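Local coordinates for protein PKS (Streptomyces albus, PDB 4OQJ) that probably acts as a ketosynthase of oxazolomycin biosynthesis, joining acyl units carried on phosphopantetheine arms by decarboxylative Claisen condensation, at residues Arg74-Ala85 and Ile222-His233; Pro511-Thr519 and Leu665-Asp676. One frame throughout, in Å; residues are numbered along the deposited sequence. Where two conformers were deposited one is given.

Contact 1 (Arg74-Ala85 and Ile222-His233); sequences RYVKAGQVLVDA and IQADQGEGYLHH
Gln226 grips the backbone of Leu82 with both ends of its carboxamide. Its CG sits between the backbone N and the carbonyl carbon (chi1 61°), and the chain then runs extended to CD. There Gln226 OE1 accepts from Leu82 N at 2.9 Å, while NE2 donates to Leu82 O; the two bonds fix the rotation of the amide, whose NE2 also lies 3.4 Å from Ala85 CB. Beside this clasp Ile222 sets CG2 against Ala85 CB and CD1 against Leu82 CD2, next to Gln109 of helix 105-121.

Further along, the segments join as a short antiparallel ladder, strand 230-231 forming one edge of a three-stranded sheet with 75-79 in the middle and 53-54 beyond. This small sheet is separate from the large mixed sheet of the thiolase-type ketosynthase. Val76 and Tyr230 are its hydrogen-bonded pair, Val76 N to Tyr230 O (2.7 Å) and Tyr230 N to Val76 O; Tyr75 and Leu231 are the non-hydrogen-bonded pair.

Tyr75 CB meets Leu231 CD1; CG and CD1 (3.6 Å) lie under Tyr230 O, over one ring face; CE1 comes up to Tyr230 N, CE2 to Gly229 CA, and CZ to Gly229 C and CA. At the tip, OH takes a weak bond from Gly229 N and binds a water that donates to Glu228 OE1. Val76 and Tyr230 point the same way from the sheet: Val76 CB stands over the phenol face in a CH-pi contact, 3.7 Å from the centroid, and the hydroxyl of Tyr230 is hydrogen-bonded to Ser239 O. At the ladder's outer end, His232 N donates to Arg74 O at 3.1 Å, and the poorly ordered Arg74 guanidinium has His232 O over one face at too poor an angle to bond, while NH2 approaches Leu231 CD2.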
loop_
_atom_site.group_PDB
_atom_site.type_symbol
_atom_site.label_atom_id
_atom_site.label_comp_id
_atom_site.label_asym_id
_atom_site.label_seq_id
_atom_site.Cartn_x
_atom_site.Cartn_y
_atom_site.Cartn_z
ATOM N N ARG A 74 -31.337 16.903 18.901
ATOM C CA ARG A 74 -30.251 15.947 18.711
ATOM C C ARG A 74 -29.118 16.548 17.881
ATOM O O ARG A 74 -28.018 15.997 17.829
ATOM C CB ARG A 74 -30.762 14.681 18.029
ATOM C CG ARG A 74 -31.769 13.876 18.844
ATOM C CD ARG A 74 -31.946 12.487 18.250
ATOM N NE ARG A 74 -32.220 12.539 16.813
ATOM C CZ ARG A 74 -31.961 11.552 15.958
ATOM N NH1 ARG A 74 -31.413 10.417 16.378
ATOM N NH2 ARG A 74 -32.247 11.702 14.672
ATOM N N TYR A 75 -29.389 17.673 17.225
ATOM C CA TYR A 75 -28.400 18.280 16.341
ATOM C C TYR A 75 -27.293 18.939 17.154
ATOM O O TYR A 75 -27.557 19.700 18.088
ATOM C CB TYR A 75 -29.058 19.298 15.397
ATOM C CG TYR A 75 -28.160 19.723 14.254
ATOM C CD1 TYR A 75 -27.937 18.886 13.167
ATOM C CD2 TYR A 75 -27.526 20.950 14.265
ATOM C CE1 TYR A 75 -27.100 19.267 12.121
ATOM C CE2 TYR A 75 -26.691 21.341 13.222
ATOM C CZ TYR A 75 -26.485 20.497 12.152
ATOM O OH TYR A 75 -25.662 20.890 11.114
ATOM N N VAL A 76 -26.051 18.639 16.784
ATOM C CA VAL A 76 -24.873 19.190 17.449
ATOM C C VAL A 76 -24.277 20.322 16.612
ATOM O O VAL A 76 -23.762 20.091 15.517
ATOM C CB VAL A 76 -23.815 18.089 17.684
ATOM C CG1 VAL A 76 -22.586 18.651 18.405
ATOM C CG2 VAL A 76 -24.437 16.923 18.467
ATOM N N LYS A 77 -24.328 21.541 17.134
ATOM C CA LYS A 77 -23.911 22.717 16.375
ATOM C C LYS A 77 -22.432 23.028 16.593
ATOM O O LYS A 77 -22.070 24.107 17.053
ATOM C CB LYS A 77 -24.773 23.921 16.755
ATOM C CG LYS A 77 -26.260 23.690 16.501
ATOM C CD LYS A 77 -27.094 24.881 16.936
ATOM C CE LYS A 77 -28.575 24.615 16.730
ATOM N NZ LYS A 77 -29.394 25.740 17.248
ATOM N N ALA A 78 -21.579 22.073 16.241
ATOM C CA ALA A 78 -20.149 22.221 16.443
ATOM C C ALA A 78 -19.400 21.284 15.518
ATOM O O ALA A 78 -19.972 20.330 15.002
ATOM C CB ALA A 78 -19.785 21.943 17.897
ATOM N N GLY A 79 -18.126 21.568 15.300
ATOM C CA GLY A 79 -17.315 20.761 14.420
ATOM C C GLY A 79 -15.846 21.066 14.613
ATOM O O GLY A 79 -15.486 22.050 15.259
ATOM N N GLN A 80 -15.006 20.194 14.069
ATOM C CA GLN A 80 -13.560 20.346 14.112
ATOM C C GLN A 80 -13.116 20.656 12.712
ATOM O O GLN A 80 -12.885 19.729 11.923
ATOM C CB GLN A 80 -12.898 19.066 14.621
ATOM C CG GLN A 80 -13.104 18.820 16.106
ATOM C CD GLN A 80 -12.146 19.620 16.966
ATOM O OE1 GLN A 80 -11.509 20.562 16.495
ATOM N NE2 GLN A 80 -12.031 19.237 18.239
ATOM N N VAL A 81 -13.023 21.945 12.387
ATOM C CA VAL A 81 -12.813 22.363 11.003
ATOM C C VAL A 81 -11.367 22.716 10.684
ATOM O O VAL A 81 -10.612 23.209 11.531
ATOM C CB VAL A 81 -13.705 23.576 10.637
ATOM C CG1 VAL A 81 -15.142 23.331 11.084
ATOM C CG2 VAL A 81 -13.177 24.854 11.242
ATOM N N LEU A 82 -10.993 22.450 9.440
ATOM C CA LEU A 82 -9.715 22.881 8.908
ATOM C C LEU A 82 -9.899 24.199 8.147
ATOM O O LEU A 82 -10.519 24.226 7.085
ATOM C CB LEU A 82 -9.124 21.816 7.992
ATOM C CG LEU A 82 -7.788 22.210 7.353
ATOM C CD1 LEU A 82 -6.730 22.428 8.427
ATOM C CD2 LEU A 82 -7.357 21.132 6.360
ATOM N N VAL A 83 -9.369 25.284 8.695
ATOM C CA VAL A 83 -9.482 26.599 8.066
ATOM C C VAL A 83 -8.729 26.621 6.738
ATOM O O VAL A 83 -7.638 26.052 6.621
ATOM C CB VAL A 83 -8.939 27.719 8.983
ATOM C CG1 VAL A 83 -9.070 29.095 8.307
ATOM C CG2 VAL A 83 -9.665 27.721 10.316
ATOM N N ASP A 84 -9.325 27.277 5.745
ATOM C CA ASP A 84 -8.719 27.461 4.426
ATOM C C ASP A 84 -8.461 26.155 3.689
ATOM O O ASP A 84 -7.555 26.074 2.864
ATOM C CB ASP A 84 -7.408 28.254 4.539
ATOM C CG ASP A 84 -7.644 29.750 4.705
ATOM O OD1 ASP A 84 -8.718 30.256 4.310
ATOM O OD2 ASP A 84 -6.738 30.420 5.216
ATOM N N ALA A 85 -9.275 25.141 3.967
ATOM C CA ALA A 85 -9.188 23.892 3.223
ATOM C C ALA A 85 -9.452 24.108 1.722
ATOM O O ALA A 85 -9.043 23.307 0.886
ATOM C CB ALA A 85 -10.159 22.888 3.794
ATOM N N ILE A 222 -10.791 15.563 4.575
ATOM C CA ILE A 222 -11.511 16.838 4.568
ATOM C C ILE A 222 -12.893 16.632 4.010
ATOM O O ILE A 222 -13.048 16.237 2.850
ATOM C CB ILE A 222 -10.807 17.910 3.730
ATOM C CG1 ILE A 222 -9.368 18.100 4.192
ATOM C CG2 ILE A 222 -11.566 19.229 3.853
ATOM C CD1 ILE A 222 -8.539 18.917 3.250
ATOM N N GLN A 223 -13.898 16.887 4.836
ATOM C CA GLN A 223 -15.283 16.807 4.390
ATOM C C GLN A 223 -15.625 18.027 3.560
ATOM O O GLN A 223 -15.322 19.157 3.954
ATOM C CB GLN A 223 -16.227 16.720 5.574
ATOM C CG GLN A 223 -15.952 15.587 6.515
ATOM C CD GLN A 223 -16.759 15.730 7.784
ATOM O OE1 GLN A 223 -16.732 16.776 8.438
ATOM N NE2 GLN A 223 -17.512 14.693 8.121
ATOM N N ALA A 224 -16.256 17.816 2.413
ATOM C CA ALA A 224 -16.606 18.943 1.562
ATOM C C ALA A 224 -17.640 19.829 2.248
ATOM O O ALA A 224 -17.774 20.991 1.893
ATOM C CB ALA A 224 -17.124 18.465 0.211
ATOM N N ASP A 225 -18.370 19.290 3.225
ATOM C CA ASP A 225 -19.368 20.090 3.939
ATOM C C ASP A 225 -18.968 20.381 5.392
ATOM O O ASP A 225 -19.830 20.516 6.271
ATOM C CB ASP A 225 -20.748 19.409 3.894
ATOM C CG ASP A 225 -20.754 18.025 4.527
ATOM O OD1 ASP A 225 -19.776 17.663 5.221
ATOM O OD2 ASP A 225 -21.747 17.291 4.326
ATOM N N GLN A 226 -17.672 20.506 5.656
ATOM C CA GLN A 226 -17.258 20.935 6.989
ATOM C C GLN A 226 -17.836 22.333 7.174
ATOM O O GLN A 226 -18.098 23.038 6.193
ATOM C CB GLN A 226 -15.726 20.915 7.170
ATOM C CG GLN A 226 -14.949 21.823 6.236
ATOM C CD GLN A 226 -13.489 22.031 6.657
ATOM O OE1 GLN A 226 -13.008 21.461 7.640
ATOM N NE2 GLN A 226 -12.786 22.865 5.912
ATOM N N GLY A 227 -18.064 22.720 8.422
ATOM C CA GLY A 227 -18.669 24.007 8.716
ATOM C C GLY A 227 -20.127 23.853 9.094
ATOM O O GLY A 227 -20.779 24.814 9.492
ATOM N N GLU A 228 -20.634 22.633 8.950
ATOM C CA GLU A 228 -21.968 22.281 9.407
ATOM C C GLU A 228 -21.853 21.447 10.677
ATOM O O GLU A 228 -20.789 20.897 10.983
ATOM C CB GLU A 228 -22.726 21.500 8.331
ATOM C CG GLU A 228 -22.853 22.226 7.007
ATOM C CD GLU A 228 -23.615 21.418 5.976
ATOM O OE1 GLU A 228 -24.134 20.339 6.330
ATOM O OE2 GLU A 228 -23.696 21.862 4.810
ATOM N N GLY A 229 -22.953 21.341 11.410
ATOM C CA GLY A 229 -22.989 20.482 12.578
ATOM C C GLY A 229 -23.295 19.065 12.145
ATOM O O GLY A 229 -23.125 18.733 10.979
ATOM N N TYR A 230 -23.772 18.239 13.072
ATOM C CA TYR A 230 -24.164 16.874 12.748
ATOM C C TYR A 230 -25.279 16.419 13.663
ATOM O O TYR A 230 -25.438 16.925 14.780
ATOM C CB TYR A 230 -22.978 15.923 12.862
ATOM C CG TYR A 230 -22.381 15.849 14.252
ATOM C CD1 TYR A 230 -21.447 16.769 14.665
ATOM C CD2 TYR A 230 -22.744 14.846 15.142
ATOM C CE1 TYR A 230 -20.898 16.709 15.913
ATOM C CE2 TYR A 230 -22.190 14.780 16.400
ATOM C CZ TYR A 230 -21.266 15.714 16.777
ATOM O OH TYR A 230 -20.699 15.682 18.028
ATOM N N LEU A 231 -26.064 15.466 13.176
ATOM C CA LEU A 231 -27.152 14.911 13.959
ATOM C C LEU A 231 -26.602 13.752 14.777
ATOM O O LEU A 231 -25.827 12.929 14.273
ATOM C CB LEU A 231 -28.293 14.461 13.053
ATOM C CG LEU A 231 -29.660 14.290 13.705
ATOM C CD1 LEU A 231 -30.198 15.612 14.218
ATOM C CD2 LEU A 231 -30.622 13.680 12.704
ATOM N N HIS A 232 -26.966 13.717 16.052
ATOM C CA HIS A 232 -26.480 12.675 16.933
ATOM C C HIS A 232 -27.350 11.435 16.750
ATOM O O HIS A 232 -28.581 11.535 16.775
ATOM C CB HIS A 232 -26.486 13.139 18.394
ATOM C CG HIS A 232 -26.042 12.081 19.353
ATOM N ND1 HIS A 232 -26.914 11.413 20.188
ATOM C CD2 HIS A 232 -24.819 11.553 19.587
ATOM C CE1 HIS A 232 -26.243 10.529 20.904
ATOM N NE2 HIS A 232 -24.967 10.594 20.559
ATOM N N HIS A 233 -26.706 10.285 16.533
ATOM C CA HIS A 233 -27.386 8.982 16.483
ATOM C C HIS A 233 -26.752 8.038 17.494
ATOM O O HIS A 233 -25.536 7.873 17.505
ATOM C CB HIS A 233 -27.303 8.346 15.091
ATOM C CG HIS A 233 -27.759 9.239 13.979
ATOM N ND1 HIS A 233 -29.084 9.365 13.620
ATOM C CD2 HIS A 233 -27.063 10.038 13.135
ATOM C CE1 HIS A 233 -29.186 10.207 12.607
ATOM N NE2 HIS A 233 -27.974 10.632 12.294
HETATM O O HOH W 1 -29.880 10.208 19.504
HETATM O O HOH W 2 -25.815 19.430 8.897
HETATM O O HOH W 3 -19.503 18.568 12.719
#

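Contact 2 (Pro511-Thr519 and Leu665-Asp676); sequences PYRRALVAT and LGLIGRLWTAGD
Strand 512-518 runs almost exactly antiparallel to helix 665-673, their axes 7.9 Å apart at closest and their N-to-C directions at 173°. Arg513, Ala515 and Val517 face the helix in alternation along the strand. Arg513 carries its end of the contact. Its chain is extended from CG to NE and passes over the indole of Trp672, where Arg513 CD stands 3.7 Å from the centroid of the six-membered ring, a CH-pi contact. The guanidinium then lies flat on the five-membered ring, planes 23° apart, in a cation-pi stack. With CG of Trp672 trans to the backbone N (chi1 176°), the indole swings out beneath Arg513.

Arg513 NH1 donates to Trp672 O at 2.9 Å, near the guanidinium plane, and to a water that donates in turn to Asp676 O. Trp672 O also accepts from Gly675 N, on the opposite face of its plane, where a Schellman motif ends the helix. Midway, Thr673 CG2 rests on Ala515 CB at 3.6 Å, and Ala515 CB also faces Gly669 CA. Val517 CG2 touches Gly666 N at 3.5 Å and lies against Leu665 CB.

The strand is the central one of a three-stranded antiparallel sheet, between 465-471 and 536-539. Helix 521-530 covers the sheet's other face at Leu516 and Ala518, giving an alpha/beta sandwich consistent with the flanking subdomain that follows the ketosynthase in modular polyketide synthases.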
loop_
_atom_site.group_PDB
_atom_site.type_symbol
_atom_site.label_atom_id
_atom_site.label_comp_id
_atom_site.label_asym_id
_atom_site.label_seq_id
_atom_site.Cartn_x
_atom_site.Cartn_y
_atom_site.Cartn_z
ATOM N N PRO A 511 11.473 32.050 -9.240
ATOM C CA PRO A 511 11.909 33.201 -10.058
ATOM C C PRO A 511 12.109 34.541 -9.348
ATOM O O PRO A 511 12.965 35.320 -9.774
ATOM C CB PRO A 511 10.773 33.349 -11.085
ATOM C CG PRO A 511 10.044 32.055 -11.064
ATOM C CD PRO A 511 10.149 31.558 -9.665
ATOM N N TYR A 512 11.301 34.848 -8.339
ATOM C CA TYR A 512 11.492 36.094 -7.590
ATOM C C TYR A 512 12.459 35.817 -6.457
ATOM O O TYR A 512 12.165 35.024 -5.561
ATOM C CB TYR A 512 10.148 36.626 -7.096
ATOM C CG TYR A 512 9.265 36.969 -8.265
ATOM C CD1 TYR A 512 8.439 36.009 -8.839
ATOM C CD2 TYR A 512 9.304 38.235 -8.839
ATOM C CE1 TYR A 512 7.653 36.310 -9.924
ATOM C CE2 TYR A 512 8.517 38.547 -9.928
ATOM C CZ TYR A 512 7.702 37.584 -10.470
ATOM O OH TYR A 512 6.916 37.880 -11.552
ATOM N N ARG A 513 13.611 36.472 -6.502
ATOM C CA ARG A 513 14.724 36.097 -5.648
ATOM C C ARG A 513 15.233 37.226 -4.770
ATOM O O ARG A 513 15.108 38.415 -5.098
ATOM C CB ARG A 513 15.870 35.568 -6.512
ATOM C CG ARG A 513 15.458 34.385 -7.364
ATOM C CD ARG A 513 16.639 33.753 -8.087
ATOM N NE ARG A 513 16.215 32.611 -8.899
ATOM C CZ ARG A 513 17.025 31.897 -9.684
ATOM N NH1 ARG A 513 18.309 32.203 -9.787
ATOM N NH2 ARG A 513 16.545 30.868 -10.368
ATOM N N ARG A 514 15.833 36.831 -3.651
ATOM C CA ARG A 514 16.386 37.783 -2.697
ATOM C C ARG A 514 17.596 37.172 -2.044
ATOM O O ARG A 514 17.657 35.955 -1.859
ATOM C CB ARG A 514 15.354 38.170 -1.643
ATOM C CG ARG A 514 15.833 39.243 -0.656
ATOM C CD ARG A 514 14.651 39.823 0.072
ATOM N NE ARG A 514 13.946 40.796 -0.757
ATOM C CZ ARG A 514 12.643 41.057 -0.681
ATOM N NH1 ARG A 514 11.878 40.406 0.182
ATOM N NH2 ARG A 514 12.101 41.976 -1.481
ATOM N N ALA A 515 18.577 38.002 -1.717
ATOM C CA ALA A 515 19.767 37.497 -1.043
ATOM C C ALA A 515 20.418 38.554 -0.170
ATOM O O ALA A 515 20.267 39.759 -0.385
ATOM C CB ALA A 515 20.773 36.959 -2.055
ATOM N N LEU A 516 21.154 38.071 0.817
ATOM C CA LEU A 516 21.746 38.924 1.832
ATOM C C LEU A 516 23.001 38.270 2.352
ATOM O O LEU A 516 22.985 37.099 2.704
ATOM C CB LEU A 516 20.771 39.153 2.987
ATOM C CG LEU A 516 21.386 39.760 4.244
ATOM C CD1 LEU A 516 21.714 41.206 3.973
ATOM C CD2 LEU A 516 20.465 39.610 5.441
ATOM N N VAL A 517 24.088 39.027 2.421
ATOM C CA VAL A 517 25.290 38.552 3.089
ATOM C C VAL A 517 25.213 38.980 4.555
ATOM O O VAL A 517 25.102 40.167 4.848
ATOM C CB VAL A 517 26.583 39.129 2.451
ATOM C CG1 VAL A 517 27.810 38.611 3.179
ATOM C CG2 VAL A 517 26.658 38.796 0.964
ATOM N N ALA A 518 25.310 38.032 5.472
ATOM C CA ALA A 518 25.141 38.348 6.881
ATOM C C ALA A 518 26.291 37.793 7.683
ATOM O O ALA A 518 26.917 36.807 7.297
ATOM C CB ALA A 518 23.812 37.790 7.399
ATOM N N THR A 519 26.555 38.437 8.812
ATOM C CA THR A 519 27.658 38.061 9.680
ATOM C C THR A 519 27.186 37.188 10.845
ATOM O O THR A 519 27.988 36.527 11.505
ATOM C CB THR A 519 28.336 39.317 10.209
ATOM O OG1 THR A 519 27.347 40.133 10.848
ATOM C CG2 THR A 519 28.937 40.098 9.059
ATOM N N LEU A 665 30.831 36.627 -1.703
ATOM C CA LEU A 665 29.469 36.155 -1.442
ATOM C C LEU A 665 28.420 37.140 -1.974
ATOM O O LEU A 665 27.381 36.741 -2.472
ATOM C CB LEU A 665 29.262 35.926 0.057
ATOM C CG LEU A 665 30.041 34.784 0.714
ATOM C CD1 LEU A 665 29.806 34.793 2.220
ATOM C CD2 LEU A 665 29.654 33.449 0.124
ATOM N N GLY A 666 28.703 38.433 -1.864
ATOM C CA GLY A 666 27.834 39.460 -2.413
ATOM C C GLY A 666 27.750 39.396 -3.924
ATOM O O GLY A 666 26.699 39.667 -4.515
ATOM N N LEU A 667 28.873 39.041 -4.543
ATOM C CA LEU A 667 28.958 38.834 -5.984
ATOM C C LEU A 667 28.054 37.682 -6.421
ATOM O O LEU A 667 27.242 37.821 -7.342
ATOM C CB LEU A 667 30.413 38.559 -6.365
ATOM C CG LEU A 667 30.792 38.288 -7.813
ATOM C CD1 LEU A 667 30.214 39.326 -8.744
ATOM C CD2 LEU A 667 32.311 38.282 -7.915
ATOM N N ILE A 668 28.204 36.538 -5.757
ATOM C CA ILE A 668 27.373 35.372 -6.041
ATOM C C ILE A 668 25.905 35.728 -5.870
ATOM O O ILE A 668 25.065 35.367 -6.693
ATOM C CB ILE A 668 27.715 34.194 -5.118
ATOM C CG1 ILE A 668 29.138 33.714 -5.399
ATOM C CG2 ILE A 668 26.722 33.051 -5.303
ATOM C CD1 ILE A 668 29.639 32.687 -4.405
ATOM N N GLY A 669 25.598 36.402 -4.772
ATOM C CA GLY A 669 24.239 36.833 -4.494
ATOM C C GLY A 669 23.675 37.715 -5.593
ATOM O O GLY A 669 22.552 37.509 -6.039
ATOM N N ARG A 670 24.458 38.683 -6.060
ATOM C CA ARG A 670 23.988 39.591 -7.102
ATOM C C ARG A 670 23.693 38.808 -8.379
ATOM O O ARG A 670 22.653 39.004 -9.006
ATOM C CB ARG A 670 25.017 40.700 -7.377
ATOM C CG ARG A 670 24.423 42.089 -7.585
ATOM C CD ARG A 670 23.656 42.180 -8.893
ATOM N N LEU A 671 24.596 37.908 -8.760
ATOM C CA LEU A 671 24.401 37.115 -9.968
ATOM C C LEU A 671 23.189 36.185 -9.818
ATOM O O LEU A 671 22.337 36.092 -10.709
ATOM C CB LEU A 671 25.658 36.302 -10.280
ATOM C CG LEU A 671 26.915 37.112 -10.630
ATOM C CD1 LEU A 671 28.134 36.213 -10.708
ATOM C CD2 LEU A 671 26.731 37.867 -11.931
ATOM N N TRP A 672 23.118 35.494 -8.685
ATOM C CA TRP A 672 22.096 34.476 -8.494
ATOM C C TRP A 672 20.718 35.128 -8.471
ATOM O O TRP A 672 19.811 34.623 -9.112
ATOM C CB TRP A 672 22.342 33.673 -7.210
ATOM C CG TRP A 672 21.245 32.662 -6.936
ATOM C CD1 TRP A 672 21.129 31.403 -7.459
ATOM C CD2 TRP A 672 20.113 32.843 -6.079
ATOM N NE1 TRP A 672 19.999 30.793 -6.974
ATOM C CE2 TRP A 672 19.354 31.661 -6.123
ATOM C CE3 TRP A 672 19.667 33.895 -5.271
ATOM C CZ2 TRP A 672 18.170 31.499 -5.405
ATOM C CZ3 TRP A 672 18.484 33.731 -4.555
ATOM C CH2 TRP A 672 17.758 32.538 -4.627
ATOM N N THR A 673 20.559 36.248 -7.764
ATOM C CA THR A 673 19.238 36.893 -7.701
ATOM C C THR A 673 18.809 37.334 -9.095
ATOM O O THR A 673 17.620 37.368 -9.410
ATOM C CB THR A 673 19.188 38.114 -6.752
ATOM O OG1 THR A 673 20.154 39.097 -7.152
ATOM C CG2 THR A 673 19.414 37.700 -5.293
ATOM N N ALA A 674 19.784 37.645 -9.937
ATOM C CA ALA A 674 19.509 38.130 -11.285
ATOM C C ALA A 674 19.317 36.983 -12.278
ATOM O O ALA A 674 19.141 37.214 -13.478
ATOM C CB ALA A 674 20.640 39.046 -11.746
ATOM N N GLY A 675 19.368 35.750 -11.782
ATOM C CA GLY A 675 19.045 34.584 -12.594
ATOM C C GLY A 675 20.215 33.713 -13.024
ATOM O O GLY A 675 20.038 32.754 -13.767
ATOM N N ASP A 676 21.416 34.033 -12.567
ATOM C CA ASP A 676 22.569 33.216 -12.898
ATOM C C ASP A 676 22.406 31.836 -12.264
ATOM O O ASP A 676 21.688 31.665 -11.286
ATOM C CB ASP A 676 23.862 33.871 -12.415
ATOM C CG ASP A 676 25.110 33.239 -13.015
ATOM O OD1 ASP A 676 24.995 32.509 -14.020
ATOM O OD2 ASP A 676 26.219 33.492 -12.484
HETATM O O HOH W 4 15.551 35.417 -11.162
HETATM O O HOH W 5 19.395 29.913 -11.075
#

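After strand 23-31 of the large mixed sheet and strand 53-54, the chain enters contact 1, whose loop of 136 residues, rich in helix, contains strands 132-138, 186-190 and 214-221 of that sheet. Its later strands run up to 441-448, before strand 465-471 opens the smaller three-stranded sheet. Contact 2 closes a second loop, of 145 residues, by bringing helix 660-673 back onto strand 512-518. The two contacts follow in series, neither nested nor crossed. Their centres are about 47 Å apart, on opposite sides of the chain's centre: contact 1 ties edge strand 230-231 to central strand 75-79 within the ketosynthase, contact 2 the downstream three-stranded sheet to helix 660-673.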